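Local coordinates for two-domain protein containing predicted PHP-like metal-dependent phosphoesterase (Bacteroides vulgatus ATCC 8482, PDB 3E38) that binds three zinc ions and is probably a PHP-like metal-dependent phosphoesterase, possibly acting as a 5'-3' exonuclease on nucleic acids, at residues Q3-I8 with G47-S52; T18-F23 with M213-A218; V40-R45 with Q197-D202; E167-H172 with A237-L242; G191-H196 with E209-T214. All coordinates share one frame; numbering follows the deposited sequence.

Contact 1 of 5, residues Q3-I8 with G47-S52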
# COMPACT_ATOMS: atom_id res chain seq x y z
N GLN B 3 7.47 20.04 0.79
CA GLN B 3 6.47 19.88 1.83
C GLN B 3 5.10 19.34 1.40
O GLN B 3 4.39 19.98 0.60
CB GLN B 3 6.29 21.24 2.55
N ARG B 4 4.76 18.15 1.93
CA ARG B 4 3.42 17.57 1.75
C ARG B 4 2.67 17.17 3.05
O ARG B 4 3.12 16.33 3.82
CB ARG B 4 3.40 16.36 0.84
CG ARG B 4 1.94 15.87 0.75
CD ARG B 4 1.71 14.79 -0.23
NE ARG B 4 0.31 14.37 -0.23
CZ ARG B 4 -0.24 13.68 -1.23
NH1 ARG B 4 0.49 13.36 -2.29
NH2 ARG B 4 -1.51 13.32 -1.18
N ARG B 5 1.46 17.70 3.18
CA ARG B 5 0.61 17.47 4.36
C ARG B 5 -0.64 16.67 4.09
O ARG B 5 -1.40 16.93 3.19
CB ARG B 5 0.20 18.82 4.93
CG ARG B 5 -0.62 18.75 6.20
CD ARG B 5 -0.47 20.09 6.93
NE ARG B 5 -1.45 20.32 7.99
CZ ARG B 5 -1.24 20.11 9.29
NH1 ARG B 5 -0.08 19.68 9.76
NH2 ARG B 5 -2.23 20.37 10.14
N ASN B 6 -0.84 15.70 4.94
CA ASN B 6 -1.96 14.84 4.86
C ASN B 6 -2.87 15.22 6.01
O ASN B 6 -2.66 14.82 7.12
CB ASN B 6 -1.52 13.36 4.98
CG ASN B 6 -0.51 12.95 3.88
OD1 ASN B 6 -0.75 13.17 2.70
ND2 ASN B 6 0.64 12.42 4.29
N GLU B 7 -3.90 15.99 5.72
CA GLU B 7 -4.80 16.43 6.77
C GLU B 7 -5.54 15.27 7.39
O GLU B 7 -5.87 14.32 6.74
CB GLU B 7 -5.83 17.42 6.22
CG GLU B 7 -5.23 18.74 5.72
CD GLU B 7 -4.62 19.63 6.80
OE1 GLU B 7 -4.86 19.46 8.03
OE2 GLU B 7 -3.90 20.54 6.39
N ILE B 8 -5.81 15.41 8.68
CA ILE B 8 -6.62 14.45 9.42
C ILE B 8 -8.06 14.99 9.41
O ILE B 8 -8.38 15.97 10.10
CB ILE B 8 -6.14 14.27 10.87
CG1 ILE B 8 -4.66 13.80 10.88
CG2 ILE B 8 -7.06 13.30 11.62
CD1 ILE B 8 -3.98 13.86 12.25
N GLY B 47 -0.37 15.81 9.47
CA GLY B 47 -1.56 16.65 9.71
C GLY B 47 -1.81 17.07 11.16
O GLY B 47 -2.94 17.38 11.58
N LEU B 48 -0.72 17.07 11.91
CA LEU B 48 -0.74 17.45 13.30
C LEU B 48 -0.71 18.92 13.32
O LEU B 48 -0.28 19.54 12.36
CB LEU B 48 0.48 16.92 14.05
CG LEU B 48 0.70 15.46 14.30
CD1 LEU B 48 1.79 15.35 15.41
CD2 LEU B 48 -0.58 14.85 14.73
N ASP B 49 -1.13 19.46 14.46
CA ASP B 49 -1.17 20.91 14.70
C ASP B 49 -0.15 21.37 15.74
O ASP B 49 0.33 22.52 15.75
CB ASP B 49 -2.55 21.30 15.19
CG ASP B 49 -3.62 21.08 14.15
OD1 ASP B 49 -3.51 21.63 13.04
OD2 ASP B 49 -4.60 20.38 14.45
N ALA B 50 0.17 20.46 16.63
CA ALA B 50 1.02 20.77 17.76
C ALA B 50 1.76 19.55 18.30
O ALA B 50 1.28 18.40 18.26
CB ALA B 50 0.18 21.45 18.87
N ILE B 51 2.94 19.85 18.82
CA ILE B 51 3.79 18.84 19.40
C ILE B 51 4.58 19.38 20.54
O ILE B 51 4.75 20.55 20.69
CB ILE B 51 4.85 18.31 18.36
CG1 ILE B 51 5.83 19.41 17.98
CG2 ILE B 51 4.19 17.74 17.10
CD1 ILE B 51 6.95 18.97 17.00
N SER B 52 5.07 18.46 21.34
CA SER B 52 6.00 18.79 22.39
C SER B 52 7.13 17.75 22.36
O SER B 52 6.87 16.56 22.59
CB SER B 52 5.30 18.77 23.75
OG SER B 52 6.16 19.19 24.81
O HOH W 1 -5.00 17.82 10.14
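Leu48 O is gripped by both terminal nitrogens of the Arg5 guanidinium: NH1 gives a short bond of 2.6 Å to it, while NH2, 3.1 Å from the same oxygen, adds a weak one. The NH1 bond lies within the guanidinium plane (1° out of it). CG is anti to the backbone N (chi1 -176°), and the extended chain carries NE out toward Gly47; Gly47 CA lies over one face of the guanidinium, toward its rim, 3.4 Å from Arg5 NH1. Acidic groups flank the arginine. Glu7 OE2 takes NE at 2.9 Å, and Asp49 OD1 forms a longer salt bridge to NH2 at 3.4 Å, so the rotation of the guanidinium is fixed from several directions; NH1 also bonds to Tyr44 O. Asp49 is held in turn by Lys20 N at OD2 and by Arg221 at OD1. A water ties the segments together, donating to Gly47 O (2.6 Å) and to Glu7 OE1 while accepting from Ile8 N. Ile8 CD1 rests 3.7 Å from Gly47 O and meets Leu48 CD2. A beta carbon on Gly47 would run into Asn6 O. That glycine, with positive phi, closes helix 36-45 in a Schellman motif, and the N-terminal arm is thus pinned to the turn of a beta-alpha-beta crossover linking parallel strands 17-22 and 50-56.

Contact 2 of 5, residues T18-F23 with M213-A218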
# COMPACT_ATOMS: atom_id res chain seq x y z
N THR B 18 -10.99 21.45 16.38
CA THR B 18 -10.27 20.19 16.69
C THR B 18 -8.81 20.23 16.23
O THR B 18 -8.46 20.30 15.03
CB THR B 18 -11.01 18.89 16.16
OG1 THR B 18 -12.31 18.76 16.78
CG2 THR B 18 -10.19 17.62 16.44
N LEU B 19 -7.96 20.18 17.23
CA LEU B 19 -6.52 20.16 17.00
C LEU B 19 -5.93 18.78 17.30
O LEU B 19 -6.35 18.05 18.27
CB LEU B 19 -5.88 21.26 17.84
CG LEU B 19 -6.42 22.68 17.67
CD1 LEU B 19 -5.81 23.62 18.74
CD2 LEU B 19 -6.20 23.22 16.19
N LYS B 20 -4.99 18.40 16.47
CA LYS B 20 -4.35 17.07 16.58
C LYS B 20 -2.95 17.23 17.14
O LYS B 20 -2.07 17.86 16.53
CB LYS B 20 -4.37 16.31 15.25
CG LYS B 20 -5.77 16.24 14.57
CD LYS B 20 -5.91 17.32 13.51
CE LYS B 20 -7.29 17.34 12.88
NZ LYS B 20 -7.40 18.28 11.72
N CYS B 21 -2.77 16.70 18.35
CA CYS B 21 -1.53 16.93 19.08
C CYS B 21 -0.83 15.68 19.60
O CYS B 21 -1.49 14.68 19.91
CB CYS B 21 -1.82 17.87 20.26
SG CYS B 21 -2.81 19.32 19.84
N ASP B 22 0.51 15.77 19.65
CA ASP B 22 1.41 14.72 20.18
C ASP B 22 2.30 15.35 21.24
O ASP B 22 3.24 16.10 20.94
CB ASP B 22 2.21 14.07 19.06
CG ASP B 22 2.92 12.80 19.48
OD1 ASP B 22 2.72 12.38 20.63
OD2 ASP B 22 3.67 12.22 18.63
N PHE B 23 1.99 15.06 22.49
CA PHE B 23 2.63 15.75 23.61
C PHE B 23 3.80 15.01 24.24
O PHE B 23 4.18 15.28 25.37
CB PHE B 23 1.57 16.01 24.69
CG PHE B 23 0.44 16.92 24.25
CD1 PHE B 23 0.69 18.21 23.82
CD2 PHE B 23 -0.87 16.50 24.34
CE1 PHE B 23 -0.31 19.04 23.47
CE2 PHE B 23 -1.90 17.34 23.98
CZ PHE B 23 -1.62 18.60 23.54
N MSE B 213 -2.33 9.69 19.25
CA MSE B 213 -2.33 11.12 19.48
C MSE B 213 -3.49 11.60 20.29
O MSE B 213 -4.28 10.82 20.76
CB MSE B 213 -2.37 11.83 18.12
CG MSE B 213 -3.69 11.62 17.36
SE MSE B 213 -3.68 12.47 15.59
CE MSE B 213 -2.38 11.27 14.76
N THR B 214 -3.58 12.91 20.45
CA THR B 214 -4.70 13.52 21.22
C THR B 214 -5.46 14.55 20.42
O THR B 214 -4.89 15.45 19.79
CB THR B 214 -4.23 14.21 22.54
OG1 THR B 214 -3.49 13.29 23.33
CG2 THR B 214 -5.39 14.73 23.34
N PHE B 215 -6.76 14.36 20.38
CA PHE B 215 -7.65 15.36 19.83
C PHE B 215 -7.92 16.38 20.94
O PHE B 215 -8.41 16.01 22.05
CB PHE B 215 -8.98 14.79 19.31
CG PHE B 215 -8.86 13.92 18.12
CD1 PHE B 215 -7.71 13.94 17.35
CD2 PHE B 215 -9.95 13.16 17.69
CE1 PHE B 215 -7.60 13.14 16.23
CE2 PHE B 215 -9.85 12.36 16.55
CZ PHE B 215 -8.68 12.34 15.83
N VAL B 216 -7.59 17.64 20.65
CA VAL B 216 -7.80 18.76 21.58
C VAL B 216 -8.84 19.74 21.01
O VAL B 216 -8.67 20.30 19.92
CB VAL B 216 -6.48 19.51 21.92
CG1 VAL B 216 -6.69 20.58 23.02
CG2 VAL B 216 -5.37 18.54 22.37
N PHE B 217 -9.91 19.94 21.79
CA PHE B 217 -11.01 20.83 21.37
C PHE B 217 -10.83 22.21 21.98
O PHE B 217 -11.27 22.52 23.10
CB PHE B 217 -12.36 20.22 21.70
CG PHE B 217 -12.47 18.78 21.28
CD1 PHE B 217 -12.68 18.45 19.96
CD2 PHE B 217 -12.34 17.76 22.21
CE1 PHE B 217 -12.78 17.12 19.58
CE2 PHE B 217 -12.44 16.47 21.83
CZ PHE B 217 -12.65 16.15 20.51
N ALA B 218 -10.17 23.02 21.18
CA ALA B 218 -9.69 24.35 21.53
C ALA B 218 -10.58 25.45 20.98
O ALA B 218 -11.23 25.27 19.97
CB ALA B 218 -8.22 24.52 21.01
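Strands 18-22 and 213-218 run antiparallel, their axes 4.6 Å apart at closest approach, with Leu19-Val216 and Cys21-Thr214 as hydrogen-bonded pairs and Thr18-Phe217 and Lys20-Phe215 as non-hydrogen-bonded ones. The bond from Val216 N to Leu19 O is 2.7 Å long and nearly straight at 175°. On the face of Leu19, Cys21, Thr214 and Val216 the packing is apolar: Val216 CG2 sits 3.7 Å from Cys21 SG and 3.9 Å from Phe23 CZ, approaching that ring at its edge. Leu19 CD1 presses on Ala218 CB at a tight 3.4 Å, and helix 223-231 covers this side through Ile226, Ala229 and Leu230. On the other face Lys20 CG meets Phe215 CE1 at 4.0 Å, and Lys20 CB lies against SE of Met213, a selenomethionine. The Thr18 and Phe217 side chains run alongside each other in one direction; Thr18 OG1, bonded to Pro11 O, comes 3.2 Å from Phe217 CD1, at the edge of that ring. An alanine in place of Phe217 would probably open a gap beside Thr18 OG1 and CG2 and beside Leu13. This antiparallel ladder belongs to the mixed sheet of the PHP-like, zinc-binding domain, consistent with the distorted barrel of PHP phosphoesterases.

Contact 3 of 5, residues V40-R45 with Q197-D202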
# COMPACT_ATOMS: atom_id res chain seq x y z
N VAL B 40 9.38 17.74 13.51
CA VAL B 40 8.58 18.85 13.04
C VAL B 40 8.10 18.49 11.66
O VAL B 40 6.96 18.74 11.32
CB VAL B 40 9.34 20.25 13.04
CG1 VAL B 40 8.44 21.34 12.40
CG2 VAL B 40 9.79 20.67 14.48
N ASP B 41 8.99 17.92 10.86
CA ASP B 41 8.63 17.44 9.53
C ASP B 41 7.53 16.39 9.58
O ASP B 41 6.62 16.38 8.75
CB ASP B 41 9.80 16.77 8.84
CG ASP B 41 10.90 17.74 8.53
OD1 ASP B 41 10.55 18.91 8.29
OD2 ASP B 41 12.09 17.32 8.56
N GLU B 42 7.66 15.48 10.54
CA GLU B 42 6.71 14.38 10.68
C GLU B 42 5.33 14.87 11.07
O GLU B 42 4.34 14.41 10.52
CB GLU B 42 7.18 13.40 11.73
CG GLU B 42 8.48 12.65 11.32
CD GLU B 42 9.02 11.78 12.47
OE1 GLU B 42 8.73 12.08 13.67
OE2 GLU B 42 9.78 10.85 12.18
N ALA B 43 5.29 15.81 12.00
CA ALA B 43 4.02 16.37 12.51
C ALA B 43 3.28 17.05 11.39
O ALA B 43 2.10 16.84 11.16
CB ALA B 43 4.24 17.35 13.69
N TYR B 44 4.03 17.84 10.65
CA TYR B 44 3.47 18.53 9.50
C TYR B 44 2.83 17.51 8.56
O TYR B 44 1.65 17.58 8.18
CB TYR B 44 4.57 19.28 8.73
CG TYR B 44 4.03 20.03 7.57
CD1 TYR B 44 3.18 21.10 7.76
CD2 TYR B 44 4.34 19.66 6.26
CE1 TYR B 44 2.65 21.80 6.70
CE2 TYR B 44 3.82 20.37 5.17
CZ TYR B 44 2.97 21.44 5.42
OH TYR B 44 2.44 22.18 4.41
N ARG B 45 3.67 16.59 8.14
CA ARG B 45 3.27 15.57 7.15
C ARG B 45 2.03 14.78 7.59
O ARG B 45 1.15 14.50 6.78
CB ARG B 45 4.44 14.63 6.86
CG ARG B 45 4.23 13.76 5.68
CD ARG B 45 5.58 13.13 5.20
NE ARG B 45 6.23 12.33 6.22
CZ ARG B 45 7.44 12.54 6.72
NH1 ARG B 45 8.23 13.50 6.25
NH2 ARG B 45 7.88 11.72 7.68
N GLN B 197 11.93 6.21 17.41
CA GLN B 197 12.37 5.85 16.07
C GLN B 197 11.86 6.86 15.07
O GLN B 197 11.11 7.74 15.43
CB GLN B 197 11.78 4.49 15.68
CG GLN B 197 12.24 3.32 16.48
CD GLN B 197 13.64 2.86 16.12
OE1 GLN B 197 14.23 3.31 15.14
NE2 GLN B 197 14.17 1.95 16.92
N PRO B 198 12.30 6.78 13.82
CA PRO B 198 11.55 7.56 12.82
C PRO B 198 10.06 7.11 12.87
O PRO B 198 9.76 5.97 13.25
CB PRO B 198 12.25 7.21 11.48
CG PRO B 198 13.69 6.88 11.92
CD PRO B 198 13.50 6.15 13.25
N ILE B 199 9.14 8.04 12.61
CA ILE B 199 7.71 7.74 12.77
C ILE B 199 7.30 6.55 11.87
O ILE B 199 6.56 5.67 12.29
CB ILE B 199 6.82 9.02 12.52
CG1 ILE B 199 5.42 8.84 13.11
CG2 ILE B 199 6.77 9.40 11.03
CD1 ILE B 199 5.34 8.79 14.70
N GLN B 200 7.85 6.50 10.67
CA GLN B 200 7.45 5.49 9.70
C GLN B 200 7.88 4.09 10.15
O GLN B 200 7.36 3.11 9.70
CB GLN B 200 8.03 5.76 8.31
CG GLN B 200 7.77 7.17 7.70
CD GLN B 200 8.92 8.12 7.86
OE1 GLN B 200 9.59 8.10 8.88
NE2 GLN B 200 9.19 8.96 6.82
N THR B 201 8.86 4.03 11.03
CA THR B 201 9.43 2.78 11.50
C THR B 201 8.48 2.06 12.46
O THR B 201 8.47 0.81 12.53
CB THR B 201 10.79 3.00 12.20
OG1 THR B 201 11.80 3.32 11.21
CG2 THR B 201 11.21 1.76 12.94
N ASP B 202 7.65 2.84 13.14
CA ASP B 202 6.71 2.28 14.15
C ASP B 202 5.24 2.28 13.78
O ASP B 202 4.42 1.82 14.54
CB ASP B 202 6.84 3.03 15.49
CG ASP B 202 8.10 2.64 16.26
OD1 ASP B 202 8.93 1.86 15.72
OD2 ASP B 202 8.27 3.15 17.37
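Ile199 CG2 lies at the edge of the Arg45 guanidinium, near its plane and 4.2 Å from NH2, while one face of that group is turned back on its own helix, over Asp41 O and Glu42 CA, both offset toward the rim. The bend at chi3 (59°) turns NE out of the line of the chain. Gln200 meets it with its amide plane only 21° from the guanidinium plane; NE2 stands 3.2 Å from Arg45 NH2, but both are donors, and Gln200 NE2 instead bonds to Thr201 OG1 of the third subunit. Helix 36-45 here touches the short, weakly bonded helix 199-202, which comes just after zinc ligand His196, close to where Pro198 packs on Pro198 of the third subunit. The polar link between them is Glu42 OE2, which accepts Ile199 N at 2.9 Å and 164° from above the carboxylate plane. That N-H and Arg39 would probably help to stabilise the carboxylate's negative charge. The Glu42 and Ile199 side chains pass each other running opposite ways, Glu42 CG 3.7 Å from Ile199 CG2 and Glu42 CD 3.5 Å from Ile199 CB. Arg39 salt-bridges Glu42 OE1 and also bonds to Gln197 O.

Contact 4 of 5, residues E167-H172 with A237-L242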
# COMPACT_ATOMS: atom_id res chain seq x y z
N GLU B 167 -1.75 9.56 30.59
CA GLU B 167 -1.74 8.91 29.28
C GLU B 167 -2.60 7.66 29.38
O GLU B 167 -2.39 6.78 30.25
CB GLU B 167 -0.34 8.54 28.85
CG GLU B 167 0.46 9.73 28.38
CD GLU B 167 1.83 9.33 27.82
OE1 GLU B 167 2.31 8.22 28.18
OE2 GLU B 167 2.45 10.14 27.06
N VAL B 168 -3.63 7.63 28.53
CA VAL B 168 -4.58 6.47 28.46
C VAL B 168 -4.16 5.57 27.31
O VAL B 168 -4.60 4.42 27.15
CB VAL B 168 -6.08 6.87 28.31
CG1 VAL B 168 -6.60 7.47 29.66
CG2 VAL B 168 -6.31 7.80 27.06
N ALA B 169 -3.24 6.13 26.55
CA ALA B 169 -2.68 5.45 25.40
C ALA B 169 -1.33 6.05 24.99
O ALA B 169 -1.21 7.23 24.81
CB ALA B 169 -3.67 5.46 24.26
N ASN B 170 -0.34 5.17 24.90
CA ASN B 170 1.06 5.50 24.53
C ASN B 170 1.58 4.56 23.44
O ASN B 170 1.76 3.37 23.64
CB ASN B 170 1.97 5.41 25.78
CG ASN B 170 3.38 5.93 25.56
OD1 ASN B 170 4.09 5.41 24.72
ND2 ASN B 170 3.82 6.93 26.36
N GLY B 171 1.82 5.12 22.28
CA GLY B 171 2.29 4.32 21.16
C GLY B 171 1.28 3.21 20.94
O GLY B 171 0.12 3.47 20.73
N HIS B 172 1.74 1.97 21.00
CA HIS B 172 0.89 0.81 20.75
C HIS B 172 0.36 0.23 22.07
O HIS B 172 -0.17 -0.84 22.11
CB HIS B 172 1.63 -0.21 19.90
CG HIS B 172 2.01 0.33 18.54
ND1 HIS B 172 1.06 0.68 17.61
CD2 HIS B 172 3.21 0.65 17.99
CE1 HIS B 172 1.66 1.13 16.51
NE2 HIS B 172 2.97 1.12 16.71
N ALA B 237 -8.34 10.76 23.34
CA ALA B 237 -7.19 10.01 22.81
C ALA B 237 -7.60 9.12 21.60
O ALA B 237 -8.56 8.39 21.61
CB ALA B 237 -6.51 9.19 23.91
N TYR B 238 -6.81 9.25 20.56
CA TYR B 238 -6.96 8.53 19.31
C TYR B 238 -5.84 7.55 19.17
O TYR B 238 -4.69 7.90 18.96
CB TYR B 238 -6.94 9.51 18.17
CG TYR B 238 -7.19 8.91 16.81
CD1 TYR B 238 -8.09 7.86 16.62
CD2 TYR B 238 -6.59 9.45 15.68
CE1 TYR B 238 -8.31 7.35 15.39
CE2 TYR B 238 -6.83 8.95 14.45
CZ TYR B 238 -7.69 7.91 14.29
OH TYR B 238 -7.93 7.42 13.00
N PHE B 239 -6.24 6.30 19.27
CA PHE B 239 -5.37 5.15 19.36
C PHE B 239 -5.83 4.05 18.46
O PHE B 239 -6.88 3.45 18.68
CB PHE B 239 -5.44 4.65 20.81
CG PHE B 239 -4.73 3.35 21.04
CD1 PHE B 239 -3.35 3.32 21.18
CD2 PHE B 239 -5.43 2.17 21.07
CE1 PHE B 239 -2.71 2.14 21.35
CE2 PHE B 239 -4.78 0.99 21.27
CZ PHE B 239 -3.42 0.98 21.42
N HIS B 240 -5.05 3.77 17.41
CA HIS B 240 -5.44 2.72 16.51
C HIS B 240 -6.82 3.12 16.03
O HIS B 240 -7.00 4.23 15.55
CB HIS B 240 -5.41 1.38 17.27
CG HIS B 240 -4.00 0.90 17.56
ND1 HIS B 240 -3.71 -0.37 17.99
CD2 HIS B 240 -2.80 1.52 17.41
CE1 HIS B 240 -2.40 -0.50 18.15
NE2 HIS B 240 -1.83 0.64 17.81
N GLU B 241 -7.80 2.24 16.22
CA GLU B 241 -9.19 2.47 15.77
C GLU B 241 -10.05 3.00 16.88
O GLU B 241 -11.26 3.29 16.69
CB GLU B 241 -9.84 1.19 15.17
CG GLU B 241 -9.18 0.77 13.85
CD GLU B 241 -9.88 -0.38 13.10
OE1 GLU B 241 -10.77 -1.07 13.68
OE2 GLU B 241 -9.51 -0.60 11.92
N LEU B 242 -9.44 3.12 18.06
CA LEU B 242 -10.18 3.62 19.22
C LEU B 242 -10.08 5.15 19.40
O LEU B 242 -9.09 5.81 19.02
CB LEU B 242 -9.72 2.91 20.50
CG LEU B 242 -9.66 1.39 20.56
CD1 LEU B 242 -9.18 1.01 21.95
CD2 LEU B 242 -11.04 0.77 20.23
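His172 ND1 and His240 NE2 share a nearly straight hydrogen bond of 2.9 Å, each nitrogen at the edge of the other ring. The planes stand 49° apart and only the ring edges meet. Next to this pair, Phe239 brings its edge to the turn at Gly171: CE1 lies 3.2 Å from Gly171 O and 3.7 Å from His172 C. Ala169 CB sits 3.8 Å from Phe239 CD1, and at the far end Val168 CG2 presses on Ala237 CB at a tight 3.4 Å. The His240 ring is placed over its neighbour, Phe239 CZ lying 3.6 Å below the centre of one imidazole face. A type II' turn from Phe239 to Leu242, with His240 at positive phi, sets this hairpin end. Further out, His172 NE2 bonds to Asp202 O and Gly171 O to Thr212 OG1. On the side of strand 165-170 away from the phenylalanine, Asn170 ND2 bonds to Glu167 OE1 at 2.7 Å and to Asp194 OD2, while Glu167 OE2 holds His24 ND1 and Thr192 OG1, making these residues a second shell to the zinc site. A bond between two imidazole nitrogens needs a hydrogen on one and a bare nitrogen on the other, so the two histidines probably cannot both be doubly protonated while it lasts.

Contact 5 of 5, residues G191-H196 with E209-T214. With ZN (zinc ion), chain I; ZN (zinc ion), chain J.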
# COMPACT_ATOMS: atom_id res chain seq x y z
N GLY B 191 -3.23 11.08 24.89
CA GLY B 191 -2.70 10.04 24.04
C GLY B 191 -1.53 10.54 23.21
O GLY B 191 -1.63 11.55 22.52
N THR B 192 -0.44 9.79 23.28
CA THR B 192 0.80 10.21 22.62
C THR B 192 1.54 9.07 21.95
O THR B 192 1.21 7.92 22.12
CB THR B 192 1.74 10.87 23.61
OG1 THR B 192 2.25 9.87 24.47
CG2 THR B 192 1.01 11.91 24.46
N SER B 193 2.54 9.46 21.17
CA SER B 193 3.34 8.50 20.43
C SER B 193 4.48 8.00 21.29
O SER B 193 4.74 6.82 21.34
CB SER B 193 3.91 9.10 19.13
OG SER B 193 4.92 10.05 19.36
N ASP B 194 5.13 8.90 21.99
CA ASP B 194 6.32 8.52 22.75
C ASP B 194 7.36 8.01 21.75
O ASP B 194 8.18 7.14 22.02
CB ASP B 194 5.97 7.47 23.83
CG ASP B 194 7.02 7.41 24.93
OD1 ASP B 194 8.07 8.07 24.74
OD2 ASP B 194 6.79 6.76 26.01
N ILE B 195 7.30 8.61 20.56
CA ILE B 195 8.19 8.20 19.45
C ILE B 195 9.67 8.42 19.70
O ILE B 195 10.06 9.47 20.15
CB ILE B 195 7.75 8.87 18.09
CG1 ILE B 195 8.47 8.21 16.93
CG2 ILE B 195 7.85 10.41 18.15
CD1 ILE B 195 7.90 6.79 16.61
N HIS B 196 10.45 7.36 19.45
CA HIS B 196 11.95 7.37 19.50
C HIS B 196 12.52 7.15 18.12
O HIS B 196 13.45 7.83 17.69
CB HIS B 196 12.53 6.33 20.46
CG HIS B 196 12.18 6.56 21.91
ND1 HIS B 196 10.88 6.51 22.38
CD2 HIS B 196 12.96 6.79 22.99
CE1 HIS B 196 10.87 6.72 23.69
NE2 HIS B 196 12.12 6.88 24.09
N GLU B 209 -2.30 2.87 9.32
CA GLU B 209 -2.04 3.13 10.74
C GLU B 209 -1.70 4.60 10.95
O GLU B 209 -1.29 5.30 10.06
CB GLU B 209 -0.91 2.26 11.28
CG GLU B 209 -1.23 0.78 11.29
CD GLU B 209 -0.14 -0.04 11.89
OE1 GLU B 209 0.81 0.53 12.50
OE2 GLU B 209 -0.23 -1.28 11.74
N HIS B 210 -1.88 5.05 12.18
CA HIS B 210 -1.59 6.44 12.53
C HIS B 210 -0.99 6.53 13.89
O HIS B 210 -1.29 5.73 14.80
CB HIS B 210 -2.89 7.26 12.51
CG HIS B 210 -3.85 6.83 13.56
ND1 HIS B 210 -3.78 7.29 14.85
CD2 HIS B 210 -4.82 5.88 13.54
CE1 HIS B 210 -4.70 6.69 15.58
NE2 HIS B 210 -5.34 5.82 14.81
N ARG B 211 -0.20 7.57 14.09
CA ARG B 211 0.47 7.74 15.35
C ARG B 211 -0.58 7.97 16.41
O ARG B 211 -1.55 8.66 16.16
CB ARG B 211 1.46 8.90 15.33
CG ARG B 211 0.86 10.28 15.58
CD ARG B 211 1.92 11.27 16.03
NE ARG B 211 2.68 11.72 14.89
CZ ARG B 211 3.82 12.39 14.95
NH1 ARG B 211 4.37 12.68 16.11
NH2 ARG B 211 4.41 12.75 13.82
N THR B 212 -0.39 7.37 17.58
CA THR B 212 -1.28 7.61 18.71
C THR B 212 -1.20 9.08 19.06
O THR B 212 -0.14 9.68 19.09
CB THR B 212 -0.90 6.71 19.88
OG1 THR B 212 -1.08 5.37 19.45
CG2 THR B 212 -1.73 6.97 21.13
N MSE B 213 -2.33 9.69 19.25
CA MSE B 213 -2.33 11.12 19.48
C MSE B 213 -3.49 11.60 20.29
O MSE B 213 -4.28 10.82 20.76
CB MSE B 213 -2.37 11.83 18.12
CG MSE B 213 -3.69 11.62 17.36
SE MSE B 213 -3.68 12.47 15.59
CE MSE B 213 -2.38 11.27 14.76
N THR B 214 -3.58 12.91 20.45
CA THR B 214 -4.70 13.52 21.22
C THR B 214 -5.46 14.55 20.42
O THR B 214 -4.89 15.45 19.79
CB THR B 214 -4.23 14.21 22.54
OG1 THR B 214 -3.49 13.29 23.33
CG2 THR B 214 -5.39 14.73 23.34
ZN ZN I . 9.13 9.07 26.73
ZN ZN J . 12.87 7.29 26.02
O HOH W 2 8.16 7.91 28.21
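The zinc-binding loop that leaves strand 188-192 starts beside the beginning of strand 213-218, where Thr214 OG1 donates to Gly191 O at 2.7 Å. The hydroxyl comes in at a C=O...donor angle of 115°, well off the carbonyl axis. An alanine in place of Thr214 would probably leave Gly191 O without this donor, so that the end of strand 188-192 is less firmly tied to strand 213-218. Thr212, two residues earlier, places CG2 3.2 Å from Thr192 O, while its OG1 bonds to Gly171 O. Next comes an ST turn: Ser193 OG, set between the backbone N and the carbonyl carbon (chi1 70°), accepts Ile195 N at 3.0 Å and also bonds to Asp22 OD2. Arg211 NH1 makes a salt bridge to that same carboxylate oxygen, so Asp22 joins the two segments where Ser193 OG and Arg211 NH1 stand 4.2 Å apart; Arg211 NH2 reaches Asp46. The loop around this turn supplies two of the metal ligands of the PHP-like site. Asp194 binds one zinc ion through OD1 at 2.5 Å, together with a water, His24, His26 and Glu93. His196 NE2 binds a second zinc ion at 2.1 Å, alongside Asp31 and His56. Across that imidazole, ND1 makes a weak bond of 2.8 Å to Asp194 O, which links the second ligand to the backbone of the first.

How the contacts relate
Contacts 2, 4 and 5 are buried near the centre of the chain and reach one mixed sheet: contacts 2 and 5 share Met213 and Thr214, and strand 235-239 of contact 4 pairs with strand 213-218. Contact 2 is a regular backbone ladder, contact 4 mixes apolar packing with a histidine pair at its outer end, and contact 5 turns to hydroxyl bonds and metal ligands. Contacts 1 and 3 lie farther out and adjoin one another through helix 36-45; both rely on charged groups meeting backbone atoms, contact 1 partly exposed, contact 3 buried with the third subunit alongside. Contact 3 meets contact 4 through the bond between Asp202 and His172, whereas contact 1 does not touch contact 4.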